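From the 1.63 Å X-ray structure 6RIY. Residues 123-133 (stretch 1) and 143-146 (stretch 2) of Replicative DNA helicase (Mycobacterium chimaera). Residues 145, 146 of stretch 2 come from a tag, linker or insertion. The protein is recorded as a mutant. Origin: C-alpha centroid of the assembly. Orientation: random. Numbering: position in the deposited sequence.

Stretch 1 (123-133) RCVEVDNPAHL
Stretch 2 (143-146) THAA

Residues 123-133 meet the C-terminal tail 143-146 of the same chain, and the contact buries 459 Å² in total. The backbone of Arg123 is extended (-145/153°), and its side chain (m, t, p) stays out of reach of the tail. Cys124 (chi1 m) points toward the tail, its CB 4.2 Å from CB of Ala146, an apolar contact. The chain is extended through Val125, Glu126 and Val127, phi -116 to -126° and psi 143 to 163°. Val125 (m) accepts a hydrogen bond at its O from Ala146 N, 3.1 Å, which anchors the end of the tail to this strand. Ala145 and Ala146 both come from an expression tag.

Glu126 (m, t) packs CG 4.0 Å from Ala146 CB. Its OE1 lies 4.2 Å from Ala146 OXT, so like charges are close. Water 1 donates to both Glu126 OE1 (2.7 Å) and Ala146 O (3.3 Å). Water 2 accepts from Val127 N (3.0 Å) and donates to Ala146 O (3.2 Å). Val127 (m) sets CG2 4.0 Å from Ala145 CB.

Asp128 (p) does not touch 143-146. A type I turn runs from Asn129 to His132, closed by His132 N to Asn129 O, 3.0 Å. Asn129 (p, chi2 87°) braces the turn exit: its OD1 accepts from Leu133 N at 3.2 Å, and its ND2 donates to Leu133 O at 3.0 Å. His132 has phi/psi 53/43° and chi1 m; its ND1 donates to Asn129 O, 3.2 Å.

His132 O is shared. It accepts from Ala145 N (2.8 Å, 168°) and from His144 ND1 (3.1 Å, 148°), and lies at the edge of the His144 ring.

Leu133 (m, t) pairs with His144 in an antiparallel, non-hydrogen-bonded bridge, CA to CA 4.6 Å. Both side chains lie on the same face. Leu133 CD2 sits 3.4 Å from the His144 ring centroid, over the face, as a CH-pi contact. His144 has chi1 -94° and chi2 -58°. Leu133 CA approaches Thr143 O at 3.3 Å.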

# COMPACT_ATOMS: atom_id res chain seq x y z
N ARG A 123 8.10 4.40 -4.72
CA ARG A 123 7.63 5.78 -4.57
C ARG A 123 6.61 5.86 -3.44
O ARG A 123 5.87 4.90 -3.20
CB ARG A 123 6.92 6.30 -5.83
CG ARG A 123 7.76 6.60 -7.04
CD ARG A 123 6.84 7.07 -8.18
NE ARG A 123 6.47 8.47 -8.05
CZ ARG A 123 5.43 9.04 -8.66
NH1 ARG A 123 4.62 8.31 -9.42
NH2 ARG A 123 5.19 10.33 -8.49
N CYS A 124 6.52 7.03 -2.82
CA CYS A 124 5.46 7.35 -1.87
C CYS A 124 4.49 8.38 -2.44
O CYS A 124 4.87 9.26 -3.22
CB CYS A 124 6.01 7.91 -0.55
SG CYS A 124 7.09 6.83 0.35
N VAL A 125 3.24 8.28 -2.00
CA VAL A 125 2.22 9.29 -2.27
C VAL A 125 1.68 9.78 -0.94
O VAL A 125 1.72 9.08 0.08
CB VAL A 125 1.08 8.74 -3.15
CG1 VAL A 125 1.61 8.26 -4.49
CG2 VAL A 125 0.35 7.61 -2.43
N GLU A 126 1.14 11.00 -0.95
CA GLU A 126 0.28 11.46 0.12
C GLU A 126 -1.10 11.72 -0.45
O GLU A 126 -1.23 12.18 -1.59
CB GLU A 126 0.85 12.72 0.78
CG GLU A 126 2.31 12.56 1.20
CD GLU A 126 2.84 13.75 1.99
OE1 GLU A 126 2.11 14.25 2.87
OE2 GLU A 126 3.99 14.17 1.73
N VAL A 127 -2.14 11.43 0.32
CA VAL A 127 -3.51 11.55 -0.17
C VAL A 127 -4.31 12.44 0.77
O VAL A 127 -3.91 12.70 1.90
CB VAL A 127 -4.18 10.18 -0.35
CG1 VAL A 127 -3.49 9.42 -1.49
CG2 VAL A 127 -4.12 9.40 0.95
N ASP A 128 -5.45 12.92 0.27
CA ASP A 128 -6.17 14.00 0.95
C ASP A 128 -7.26 13.50 1.89
O ASP A 128 -8.16 14.26 2.24
CB ASP A 128 -6.74 14.98 -0.08
CG ASP A 128 -7.99 14.47 -0.77
OD1 ASP A 128 -8.27 13.25 -0.73
OD2 ASP A 128 -8.70 15.30 -1.36
N ASN A 129 -7.19 12.28 2.32
CA ASN A 129 -8.16 11.91 3.32
C ASN A 129 -7.49 11.82 4.69
O ASN A 129 -6.30 11.49 4.79
CB ASN A 129 -8.85 10.58 2.98
CG ASN A 129 -7.90 9.42 2.92
OD1 ASN A 129 -7.62 8.78 3.94
ND2 ASN A 129 -7.42 9.10 1.73
N PRO A 130 -8.22 12.12 5.77
CA PRO A 130 -7.57 12.22 7.08
C PRO A 130 -7.01 10.90 7.59
O PRO A 130 -6.06 10.92 8.39
CB PRO A 130 -8.70 12.75 7.99
CG PRO A 130 -9.96 12.46 7.27
CD PRO A 130 -9.62 12.57 5.81
N ALA A 131 -7.54 9.76 7.14
CA ALA A 131 -6.97 8.49 7.57
C ALA A 131 -5.62 8.20 6.92
O ALA A 131 -4.96 7.24 7.34
CB ALA A 131 -7.95 7.35 7.26
N HIS A 132 -5.21 8.98 5.92
CA HIS A 132 -3.99 8.70 5.15
C HIS A 132 -3.99 7.28 4.60
O HIS A 132 -2.98 6.58 4.66
CB HIS A 132 -2.72 8.91 5.99
CG HIS A 132 -2.57 10.28 6.59
ND1 HIS A 132 -3.50 11.28 6.41
CD2 HIS A 132 -1.60 10.80 7.37
CE1 HIS A 132 -3.10 12.36 7.06
NE2 HIS A 132 -1.95 12.10 7.65
N LEU A 133 -5.13 6.83 4.07
CA LEU A 133 -5.24 5.48 3.53
C LEU A 133 -5.58 5.49 2.05
O LEU A 133 -6.33 6.36 1.58
CB LEU A 133 -6.31 4.68 4.29
CG LEU A 133 -5.95 4.32 5.72
CD1 LEU A 133 -7.16 3.71 6.41
CD2 LEU A 133 -4.77 3.36 5.75
N THR A 143 -3.79 0.60 2.59
CA THR A 143 -2.42 0.80 3.02
C THR A 143 -2.25 2.27 3.37
O THR A 143 -3.01 3.13 2.92
CB THR A 143 -1.42 0.34 1.94
OG1 THR A 143 -0.12 0.18 2.52
CG2 THR A 143 -1.36 1.32 0.77
N HIS A 144 -1.25 2.56 4.20
CA HIS A 144 -1.05 3.92 4.67
C HIS A 144 -0.14 4.70 3.73
O HIS A 144 0.87 4.19 3.24
CB HIS A 144 -0.46 3.92 6.08
CG HIS A 144 -1.50 4.01 7.16
ND1 HIS A 144 -2.39 5.06 7.24
CD2 HIS A 144 -1.79 3.18 8.19
CE1 HIS A 144 -3.18 4.88 8.29
NE2 HIS A 144 -2.84 3.74 8.88
N ALA A 145 -0.53 5.95 3.46
CA ALA A 145 0.29 6.89 2.71
C ALA A 145 1.26 7.60 3.65
O ALA A 145 1.17 7.49 4.88
CB ALA A 145 -0.58 7.91 1.97
N ALA A 146 2.18 8.35 3.06
CA ALA A 146 3.18 9.08 3.83
C ALA A 146 2.56 10.29 4.54
O ALA A 146 1.37 10.56 4.41
CB ALA A 146 4.32 9.53 2.93
OXT ALA A 146 3.24 11.01 5.26
O HOH W 1 0.38 13.63 4.85
O HOH W 2 -1.51 10.83 3.14